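Local coordinates for Two-component sensor histidine kinase (Nostoc sp., PDB 3OLO), which probably phosphorylates one of its own histidines in response to a signal, with the PAS domain solved here likely serving as a sensory or regulatory module, at residues D31-L36 / H68-I73; N57-D60 / D64-L67; Q75-T80 / E106-C111. All coordinates share one frame; numbering follows the deposited sequence.

Overall arrangement
All three contacts lie within one PAS domain, whose antiparallel sheet has strand order 2-1-5-4-3. Contact 1 joins the turn before strand 35-38 to the start of helix 70-76. Nested inside the loop it closes, contact 2 folds back the segment leading into that helix; their centres are about 9 Å apart, and hydrogen bonds of Asn-32 and Trp-33 with 57-60 tie them together. Contact 3 follows in series where the same helix hands over to strand 78-86; its centre is about 8 Å from that of contact 1 and about 16 Å from that of contact 2. The start of helix 70-76 is thus tied to that turn and its exit to strand 107-116.

Contact 1. Residues D31-L36 / H68-I73; sequences DNWQFL and HDWEEI
Trp-33 and Trp-70 mark the closest approach of the two backbones, yet their CA atoms stand 10.3 Å apart, a gap bridged by the indole side chains alone. Both CB atoms point toward the opposing segment, and the side chains slide past each other in opposite directions, the six-membered rings overlapping with centroids 4.0 Å apart. The planes are inclined at 39°, an oblique aromatic pair in which each indole lies over one face of the other. CG of Trp-33 sits anti to its own carbonyl carbon (chi1 -41°), which carries the six-membered ring out over Trp-70. On the far faces lie the carbonyl oxygen of Asp-31, above Trp-33, and CB of His-68, above Trp-70. Trp-70 is further anchored at NE1 by a hydrogen bond to the carbonyl oxygen of Phe-65. Just before it, Asp-69 is the N-cap of the helix, its OD1 accepting from Glu-72 N at 3.1 Å. With a serine in place of Trp-33, one face of the Trp-70 indole would probably lose its cover and a gap would open between turn and helix. In this PAS fold the pair joins the turn linking the first two strands to the helix that precedes the third. Trp-33 and Ile-73 of helix 70-76 both pack on Phe-101 of strand 92-104, and Ile-73 also reaches Tyr-79 of strand 78-86.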
loop_
_atom_site.group_PDB
_atom_site.type_symbol
_atom_site.label_atom_id
_atom_site.label_comp_id
_atom_site.label_asym_id
_atom_site.label_seq_id
_atom_site.Cartn_x
_atom_site.Cartn_y
_atom_site.Cartn_z
ATOM N N ASP A 31 -0.652 -13.901 -14.513
ATOM C CA ASP A 31 -0.965 -15.316 -14.379
ATOM C C ASP A 31 0.262 -16.199 -14.655
ATOM O O ASP A 31 0.311 -17.350 -14.227
ATOM C CB ASP A 31 -2.143 -15.687 -15.293
ATOM C CG ASP A 31 -2.937 -16.887 -14.780
ATOM O OD1 ASP A 31 -3.134 -17.016 -13.551
ATOM O OD2 ASP A 31 -3.369 -17.708 -15.614
ATOM N N ASN A 32 1.252 -15.660 -15.363
ATOM C CA ASN A 32 2.501 -16.389 -15.598
ATOM C C ASN A 32 3.642 -15.883 -14.712
ATOM O O ASN A 32 4.809 -16.087 -15.019
ATOM C CB ASN A 32 2.916 -16.308 -17.067
ATOM C CG ASN A 32 1.730 -16.292 -18.010
ATOM O OD1 ASN A 32 0.978 -17.265 -18.095
ATOM N ND2 ASN A 32 1.562 -15.187 -18.733
ATOM N N TRP A 33 3.283 -15.218 -13.620
ATOM C CA TRP A 33 4.235 -14.745 -12.617
ATOM C C TRP A 33 5.145 -13.626 -13.127
ATOM O O TRP A 33 6.163 -13.327 -12.514
ATOM C CB TRP A 33 5.073 -15.905 -12.059
ATOM C CG TRP A 33 4.266 -17.138 -11.832
ATOM C CD1 TRP A 33 4.234 -18.252 -12.623
ATOM C CD2 TRP A 33 3.352 -17.380 -10.759
ATOM N NE1 TRP A 33 3.358 -19.177 -12.102
ATOM C CE2 TRP A 33 2.804 -18.667 -10.958
ATOM C CE3 TRP A 33 2.940 -16.637 -9.645
ATOM C CZ2 TRP A 33 1.861 -19.226 -10.088
ATOM C CZ3 TRP A 33 2.004 -17.194 -8.776
ATOM C CH2 TRP A 33 1.474 -18.475 -9.007
ATOM N N GLN A 34 4.769 -13.008 -14.239
ATOM C CA GLN A 34 5.420 -11.780 -14.697
ATOM C C GLN A 34 5.033 -10.615 -13.780
ATOM O O GLN A 34 3.882 -10.501 -13.382
ATOM C CB GLN A 34 5.027 -11.465 -16.147
ATOM C CG GLN A 34 3.583 -10.977 -16.372
ATOM C CD GLN A 34 2.568 -12.106 -16.564
ATOM O OE1 GLN A 34 2.566 -13.094 -15.832
ATOM N NE2 GLN A 34 1.697 -11.954 -17.557
ATOM N N PHE A 35 5.992 -9.765 -13.422
ATOM C CA PHE A 35 5.677 -8.545 -12.681
ATOM C C PHE A 35 4.792 -7.621 -13.526
ATOM O O PHE A 35 5.022 -7.443 -14.713
ATOM C CB PHE A 35 6.953 -7.797 -12.292
ATOM C CG PHE A 35 7.819 -8.539 -11.322
ATOM C CD1 PHE A 35 7.522 -8.532 -9.960
ATOM C CD2 PHE A 35 8.937 -9.241 -11.767
ATOM C CE1 PHE A 35 8.322 -9.219 -9.051
ATOM C CE2 PHE A 35 9.744 -9.936 -10.880
ATOM C CZ PHE A 35 9.438 -9.925 -9.506
ATOM N N LEU A 36 3.782 -7.031 -12.899
ATOM C CA LEU A 36 2.882 -6.112 -13.585
ATOM C C LEU A 36 2.979 -4.737 -12.958
ATOM O O LEU A 36 2.771 -3.717 -13.617
ATOM C CB LEU A 36 1.434 -6.595 -13.479
ATOM C CG LEU A 36 1.152 -7.971 -14.074
ATOM C CD1 LEU A 36 -0.299 -8.342 -13.845
ATOM C CD2 LEU A 36 1.491 -7.999 -15.554
ATOM N N HIS A 68 8.243 -24.551 -5.339
ATOM C CA HIS A 68 6.887 -24.318 -4.840
ATOM C C HIS A 68 5.855 -25.125 -5.613
ATOM O O HIS A 68 5.954 -25.274 -6.827
ATOM C CB HIS A 68 6.525 -22.840 -4.952
ATOM C CG HIS A 68 7.577 -21.923 -4.420
ATOM N ND1 HIS A 68 8.360 -22.245 -3.331
ATOM C CD2 HIS A 68 7.990 -20.702 -4.832
ATOM C CE1 HIS A 68 9.203 -21.257 -3.093
ATOM N NE2 HIS A 68 8.997 -20.307 -3.988
ATOM N N ASP A 69 4.857 -25.638 -4.908
ATOM C CA ASP A 69 3.774 -26.349 -5.559
ATOM C C ASP A 69 2.745 -25.313 -5.984
ATOM O O ASP A 69 1.693 -25.158 -5.354
ATOM C CB ASP A 69 3.158 -27.376 -4.616
ATOM C CG ASP A 69 2.051 -28.176 -5.274
ATOM O OD1 ASP A 69 1.492 -27.711 -6.292
ATOM O OD2 ASP A 69 1.737 -29.270 -4.767
ATOM N N TRP A 70 3.070 -24.605 -7.061
ATOM C CA TRP A 70 2.284 -23.467 -7.517
ATOM C C TRP A 70 0.813 -23.802 -7.707
ATOM O O TRP A 70 -0.049 -23.015 -7.332
ATOM C CB TRP A 70 2.864 -22.909 -8.817
ATOM C CG TRP A 70 4.137 -22.177 -8.598
ATOM C CD1 TRP A 70 5.378 -22.531 -9.040
ATOM C CD2 TRP A 70 4.302 -20.967 -7.857
ATOM N NE1 TRP A 70 6.305 -21.608 -8.627
ATOM C CE2 TRP A 70 5.670 -20.637 -7.897
ATOM C CE3 TRP A 70 3.425 -20.126 -7.164
ATOM C CZ2 TRP A 70 6.182 -19.501 -7.274
ATOM C CZ3 TRP A 70 3.932 -19.000 -6.547
ATOM C CH2 TRP A 70 5.299 -18.699 -6.604
ATOM N N GLU A 71 0.523 -24.957 -8.298
ATOM C CA GLU A 71 -0.864 -25.356 -8.499
ATOM C C GLU A 71 -1.620 -25.266 -7.183
ATOM O O GLU A 71 -2.648 -24.597 -7.089
ATOM C CB GLU A 71 -0.951 -26.778 -9.035
ATOM C CG GLU A 71 -2.383 -27.273 -9.157
ATOM C CD GLU A 71 -2.783 -27.563 -10.589
ATOM O OE1 GLU A 71 -1.924 -27.428 -11.488
ATOM O OE2 GLU A 71 -3.959 -27.924 -10.813
ATOM N N GLU A 72 -1.102 -25.949 -6.172
ATOM C CA GLU A 72 -1.695 -25.907 -4.844
ATOM C C GLU A 72 -1.737 -24.481 -4.289
ATOM O O GLU A 72 -2.678 -24.113 -3.594
ATOM C CB GLU A 72 -0.923 -26.816 -3.893
ATOM C CG GLU A 72 -1.049 -26.418 -2.437
ATOM C CD GLU A 72 -0.447 -27.446 -1.504
ATOM O OE1 GLU A 72 -0.599 -27.290 -0.274
ATOM O OE2 GLU A 72 0.175 -28.411 -2.001
ATOM N N ILE A 73 -0.720 -23.683 -4.590
ATOM C CA ILE A 73 -0.700 -22.288 -4.148
ATOM C C ILE A 73 -1.943 -21.556 -4.659
ATOM O O ILE A 73 -2.659 -20.915 -3.892
ATOM C CB ILE A 73 0.559 -21.533 -4.645
ATOM C CG1 ILE A 73 1.840 -22.122 -4.031
ATOM C CG2 ILE A 73 0.443 -20.038 -4.349
ATOM C CD1 ILE A 73 1.693 -22.591 -2.600
#

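Contact 2. Residues N57-D60 / D64-L67; sequences NLQD and DFAL
Leu-58 and Gln-59, the two residues that meet Phe-65, are presented by a tight turn that begins at Asn-57. OD1 of Asn-57 accepts from the backbone N of Gln-59 at 2.9 Å, which makes an Asx turn, while its ND2 reaches away to the carbonyl oxygen of Asn-32. The same residue closes the turn through its backbone, since its carbonyl oxygen accepts from Asp-60 N at 2.9 Å. Leu-58 comes next, its backbone hydrogen-bonded to Trp-33. Its CG stands anti to the backbone N (chi1 180°), a setting that brings CD2 to the rim of the Phe-65 ring. CD2 of Leu-58 lies in the plane of that ring, at its edge, 3.8 Å from CD2 of Phe-65. This corner belongs to the long, partly helical connection of the PAS fold between strand 35-38 and strand 78-86, and it lies between helix 50-53 and helix 70-76. Phe-65 itself opens a short 3-10 segment, held by a bond from Leu-67 N to the carbonyl oxygen of Asp-64. Its ring also meets Trp-33 edge-to-face and Trp-70 at a slant, which puts it in an aromatic group with Trp-33 and Trp-70. Gln-59 covers a face of the phenyl ring instead of its edge. Its CB makes a CH-pi contact 4.1 Å from the ring centroid and only 13° off the normal, while CG of Gln-59 lies 3.9 Å from CD1 of Phe-65. From there the extended chain crosses the phenylalanine side chain at about a right angle. Asp-60 turns away from Phe-65 and completes the turn, its OD2 accepting from Asn-57 N at 2.9 Å.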
loop_
_atom_site.group_PDB
_atom_site.type_symbol
_atom_site.label_atom_id
_atom_site.label_comp_id
_atom_site.label_asym_id
_atom_site.label_seq_id
_atom_site.Cartn_x
_atom_site.Cartn_y
_atom_site.Cartn_z
ATOM N N ASN A 57 10.283 -11.803 -14.570
ATOM C CA ASN A 57 9.409 -12.814 -13.991
ATOM C C ASN A 57 9.855 -13.097 -12.564
ATOM O O ASN A 57 11.031 -12.916 -12.237
ATOM C CB ASN A 57 9.519 -14.100 -14.799
ATOM C CG ASN A 57 8.407 -15.065 -14.499
ATOM O OD1 ASN A 57 8.541 -15.963 -13.660
ATOM N ND2 ASN A 57 7.297 -14.898 -15.195
ATOM N N LEU A 58 8.923 -13.537 -11.722
ATOM C CA LEU A 58 9.243 -13.977 -10.368
ATOM C C LEU A 58 10.385 -14.987 -10.379
ATOM O O LEU A 58 11.216 -15.027 -9.470
ATOM C CB LEU A 58 8.015 -14.627 -9.724
ATOM C CG LEU A 58 8.243 -15.133 -8.307
ATOM C CD1 LEU A 58 8.646 -13.971 -7.419
ATOM C CD2 LEU A 58 6.997 -15.849 -7.764
ATOM N N GLN A 59 10.430 -15.798 -11.422
ATOM C CA GLN A 59 11.424 -16.847 -11.524
ATOM C C GLN A 59 12.846 -16.288 -11.665
ATOM O O GLN A 59 13.821 -17.007 -11.461
ATOM C CB GLN A 59 11.089 -17.732 -12.718
ATOM C CG GLN A 59 11.973 -18.946 -12.856
ATOM C CD GLN A 59 11.540 -19.849 -14.007
ATOM O OE1 GLN A 59 11.805 -21.052 -13.999
ATOM N NE2 GLN A 59 10.873 -19.268 -15.003
ATOM N N ASP A 60 12.964 -15.012 -12.014
ATOM C CA ASP A 60 14.281 -14.367 -12.144
ATOM C C ASP A 60 14.819 -13.876 -10.800
ATOM O O ASP A 60 15.983 -13.505 -10.709
ATOM C CB ASP A 60 14.195 -13.170 -13.096
ATOM C CG ASP A 60 13.719 -13.559 -14.479
ATOM O OD1 ASP A 60 14.078 -14.664 -14.946
ATOM O OD2 ASP A 60 12.988 -12.759 -15.101
ATOM N N ASP A 64 14.075 -20.197 -5.384
ATOM C CA ASP A 64 13.466 -21.496 -5.141
ATOM C C ASP A 64 12.128 -21.651 -5.841
ATOM O O ASP A 64 11.302 -22.478 -5.447
ATOM C CB ASP A 64 13.327 -21.719 -3.637
ATOM C CG ASP A 64 14.674 -21.815 -2.946
ATOM O OD1 ASP A 64 15.617 -22.371 -3.552
ATOM O OD2 ASP A 64 14.793 -21.326 -1.806
ATOM N N PHE A 65 11.933 -20.867 -6.897
ATOM C CA PHE A 65 10.649 -20.799 -7.591
ATOM C C PHE A 65 10.123 -22.175 -8.017
ATOM O O PHE A 65 8.944 -22.474 -7.853
ATOM C CB PHE A 65 10.778 -19.887 -8.812
ATOM C CG PHE A 65 9.535 -19.813 -9.653
ATOM C CD1 PHE A 65 9.323 -20.723 -10.676
ATOM C CD2 PHE A 65 8.590 -18.829 -9.431
ATOM C CE1 PHE A 65 8.187 -20.656 -11.457
ATOM C CE2 PHE A 65 7.454 -18.757 -10.207
ATOM C CZ PHE A 65 7.251 -19.673 -11.220
ATOM N N ALA A 66 10.996 -23.011 -8.562
ATOM C CA ALA A 66 10.573 -24.312 -9.067
ATOM C C ALA A 66 10.274 -25.296 -7.937
ATOM O O ALA A 66 9.731 -26.373 -8.165
ATOM C CB ALA A 66 11.624 -24.883 -10.006
ATOM N N LEU A 67 10.622 -24.922 -6.713
ATOM C CA LEU A 67 10.349 -25.775 -5.562
ATOM C C LEU A 67 8.904 -25.677 -5.072
ATOM O O LEU A 67 8.401 -26.607 -4.453
ATOM C CB LEU A 67 11.300 -25.434 -4.415
ATOM C CG LEU A 67 12.651 -26.150 -4.427
ATOM C CD1 LEU A 67 13.217 -26.290 -5.840
ATOM C CD2 LEU A 67 13.623 -25.413 -3.517
#

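Contact 3. Residues Q75-T80 / E106-C111; sequences QKNNYT and ERRFSC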
loop_
_atom_site.group_PDB
_atom_site.type_symbol
_atom_site.label_atom_id
_atom_site.label_comp_id
_atom_site.label_asym_id
_atom_site.label_seq_id
_atom_site.Cartn_x
_atom_site.Cartn_y
_atom_site.Cartn_z
ATOM N N GLN A 75 -4.816 -22.668 -5.758
ATOM C CA GLN A 75 -6.054 -23.167 -5.181
ATOM C C GLN A 75 -6.298 -22.585 -3.796
ATOM O O GLN A 75 -7.443 -22.330 -3.425
ATOM C CB GLN A 75 -6.029 -24.690 -5.129
ATOM C CG GLN A 75 -6.304 -25.318 -6.474
ATOM C CD GLN A 75 -5.730 -26.705 -6.599
ATOM O OE1 GLN A 75 -5.723 -27.476 -5.641
ATOM N NE2 GLN A 75 -5.231 -27.031 -7.787
ATOM N N LYS A 76 -5.219 -22.370 -3.044
ATOM C CA LYS A 76 -5.304 -21.781 -1.709
ATOM C C LYS A 76 -5.914 -20.382 -1.785
ATOM O O LYS A 76 -6.764 -20.020 -0.970
ATOM C CB LYS A 76 -3.918 -21.727 -1.056
ATOM C CG LYS A 76 -3.297 -23.103 -0.763
ATOM C CD LYS A 76 -3.938 -23.767 0.449
ATOM C CE LYS A 76 -3.717 -25.277 0.456
ATOM N NZ LYS A 76 -4.753 -25.993 1.269
ATOM N N ASN A 77 -5.475 -19.607 -2.774
ATOM C CA ASN A 77 -6.011 -18.268 -3.049
ATOM C C ASN A 77 -5.545 -17.174 -2.076
ATOM O O ASN A 77 -5.498 -15.995 -2.428
ATOM C CB ASN A 77 -7.533 -18.291 -3.106
ATOM C CG ASN A 77 -8.087 -17.180 -3.972
ATOM O OD1 ASN A 77 -8.404 -17.390 -5.143
ATOM N ND2 ASN A 77 -8.183 -15.982 -3.407
ATOM N N ASN A 78 -5.231 -17.567 -0.848
ATOM C CA ASN A 78 -4.515 -16.706 0.082
ATOM C C ASN A 78 -3.513 -17.587 0.814
ATOM O O ASN A 78 -3.893 -18.599 1.391
ATOM C CB ASN A 78 -5.472 -16.047 1.072
ATOM C CG ASN A 78 -6.665 -15.405 0.391
ATOM O OD1 ASN A 78 -6.562 -14.305 -0.142
ATOM N ND2 ASN A 78 -7.807 -16.093 0.405
ATOM N N TYR A 79 -2.239 -17.212 0.783
ATOM C CA TYR A 79 -1.187 -18.089 1.284
ATOM C C TYR A 79 0.086 -17.301 1.613
ATOM O O TYR A 79 0.424 -16.343 0.922
ATOM C CB TYR A 79 -0.907 -19.156 0.230
ATOM C CG TYR A 79 -0.131 -20.350 0.725
ATOM C CD1 TYR A 79 -0.623 -21.149 1.748
ATOM C CD2 TYR A 79 1.087 -20.698 0.145
ATOM C CE1 TYR A 79 0.087 -22.257 2.192
ATOM C CE2 TYR A 79 1.802 -21.803 0.579
ATOM C CZ TYR A 79 1.300 -22.577 1.600
ATOM O OH TYR A 79 2.008 -23.672 2.031
ATOM N N THR A 80 0.782 -17.708 2.673
ATOM C CA THR A 80 2.022 -17.060 3.107
ATOM C C THR A 80 3.080 -18.143 3.278
ATOM O O THR A 80 2.795 -19.187 3.868
ATOM C CB THR A 80 1.844 -16.301 4.465
ATOM O OG1 THR A 80 0.982 -15.174 4.288
ATOM C CG2 THR A 80 3.190 -15.798 5.008
ATOM N N GLU A 106 -10.719 -9.687 -17.354
ATOM C CA GLU A 106 -10.174 -10.945 -17.870
ATOM C C GLU A 106 -8.748 -11.217 -17.398
ATOM O O GLU A 106 -8.035 -12.035 -17.984
ATOM C CB GLU A 106 -10.231 -10.973 -19.400
ATOM C CG GLU A 106 -9.634 -9.753 -20.083
ATOM C CD GLU A 106 -9.702 -9.853 -21.599
ATOM O OE1 GLU A 106 -10.746 -10.307 -22.126
ATOM O OE2 GLU A 106 -8.710 -9.484 -22.265
ATOM N N ARG A 107 -8.337 -10.542 -16.330
ATOM C CA ARG A 107 -6.989 -10.720 -15.799
ATOM C C ARG A 107 -7.038 -11.335 -14.414
ATOM O O ARG A 107 -7.633 -10.769 -13.508
ATOM C CB ARG A 107 -6.261 -9.378 -15.713
ATOM C CG ARG A 107 -5.071 -9.261 -16.635
ATOM C CD ARG A 107 -3.774 -9.083 -15.860
ATOM N NE ARG A 107 -2.618 -9.535 -16.635
ATOM C CZ ARG A 107 -2.160 -10.787 -16.647
ATOM N NH1 ARG A 107 -1.105 -11.091 -17.393
ATOM N NH2 ARG A 107 -2.750 -11.736 -15.921
ATOM N N ARG A 108 -6.420 -12.497 -14.251
ATOM C CA ARG A 108 -6.156 -13.012 -12.922
ATOM C C ARG A 108 -4.730 -12.608 -12.564
ATOM O O ARG A 108 -3.821 -12.697 -13.390
ATOM C CB ARG A 108 -6.332 -14.529 -12.866
ATOM C CG ARG A 108 -6.242 -15.108 -11.457
ATOM C CD ARG A 108 -6.862 -16.491 -11.389
ATOM N NE ARG A 108 -6.541 -17.185 -10.144
ATOM C CZ ARG A 108 -7.230 -17.059 -9.012
ATOM N NH1 ARG A 108 -6.862 -17.736 -7.931
ATOM N NH2 ARG A 108 -8.283 -16.253 -8.954
ATOM N N PHE A 109 -4.538 -12.138 -11.341
ATOM C CA PHE A 109 -3.216 -11.697 -10.910
ATOM C C PHE A 109 -3.138 -11.842 -9.410
ATOM O O PHE A 109 -4.134 -12.118 -8.766
ATOM C CB PHE A 109 -2.975 -10.247 -11.317
ATOM C CG PHE A 109 -3.970 -9.284 -10.738
ATOM C CD1 PHE A 109 -5.234 -9.167 -11.279
ATOM C CD2 PHE A 109 -3.635 -8.494 -9.657
ATOM C CE1 PHE A 109 -6.151 -8.276 -10.746
ATOM C CE2 PHE A 109 -4.540 -7.605 -9.123
ATOM C CZ PHE A 109 -5.802 -7.495 -9.667
ATOM N N SER A 110 -1.954 -11.688 -8.845
ATOM C CA SER A 110 -1.844 -11.776 -7.406
ATOM C C SER A 110 -1.216 -10.517 -6.859
ATOM O O SER A 110 -0.398 -9.885 -7.508
ATOM C CB SER A 110 -1.056 -13.015 -6.985
ATOM O OG SER A 110 0.221 -13.013 -7.571
ATOM N N CYS A 111 -1.685 -10.133 -5.681
ATOM C CA CYS A 111 -1.045 -9.129 -4.865
ATOM C C CYS A 111 -0.103 -9.858 -3.941
ATOM O O CYS A 111 -0.472 -10.850 -3.314
ATOM C CB CYS A 111 -2.088 -8.373 -4.047
ATOM S SG CYS A 111 -3.161 -7.346 -5.056
#
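Asn-77 and Arg-108 meet across the PAS-domain sheet, where strand 92-104 runs between the strand that follows Asn-77 and the strand that carries Arg-108. The backbones therefore stay well apart, the nearest CA atoms, those of Asn-77 and Ser-110, being separated by 8.9 Å, and a side-chain bridge spans the intervening strand 92-104. That bridge is a single hydrogen bond: NH1 of Arg-108 donates to OD1 of Asn-77 at 3.2 Å. The N-H points almost straight at the oxygen, at 176°, and OD1 lies in the plane of the guanidinium, at its edge. Seen from the amide the fit is less regular, because the donor rises 43° above the carbonyl plane. Arg-108 reaches this far by standing fully extended from CG to NE, with CG anti to the backbone N (chi1 -173°). Other polar links tie both residues to the strand between them. ND2 of Asn-77 makes a weak hydrogen bond to the carbonyl oxygen of Phe-101, and NH2 of Arg-108 forms a long, weak ion pair with Glu-103. In the backbone, Asn-77 is the first residue after helix 70-76 to leave helical geometry, with positive phi, and its main chain is hydrogen-bonded to Phe-101; strand 78-86 starts at the next residue. In packing contacts, the side chains of Arg-108 and Ser-110 touch Phe-101, whereas the ring of Phe-109 meets Phe-14 and Tyr-17 of the second subunit edge-to-face. Within the guanidinium the two terminal nitrogens differ in role, for NH2 of Arg-108 remains 4.0 Å from OD1 of Asn-77.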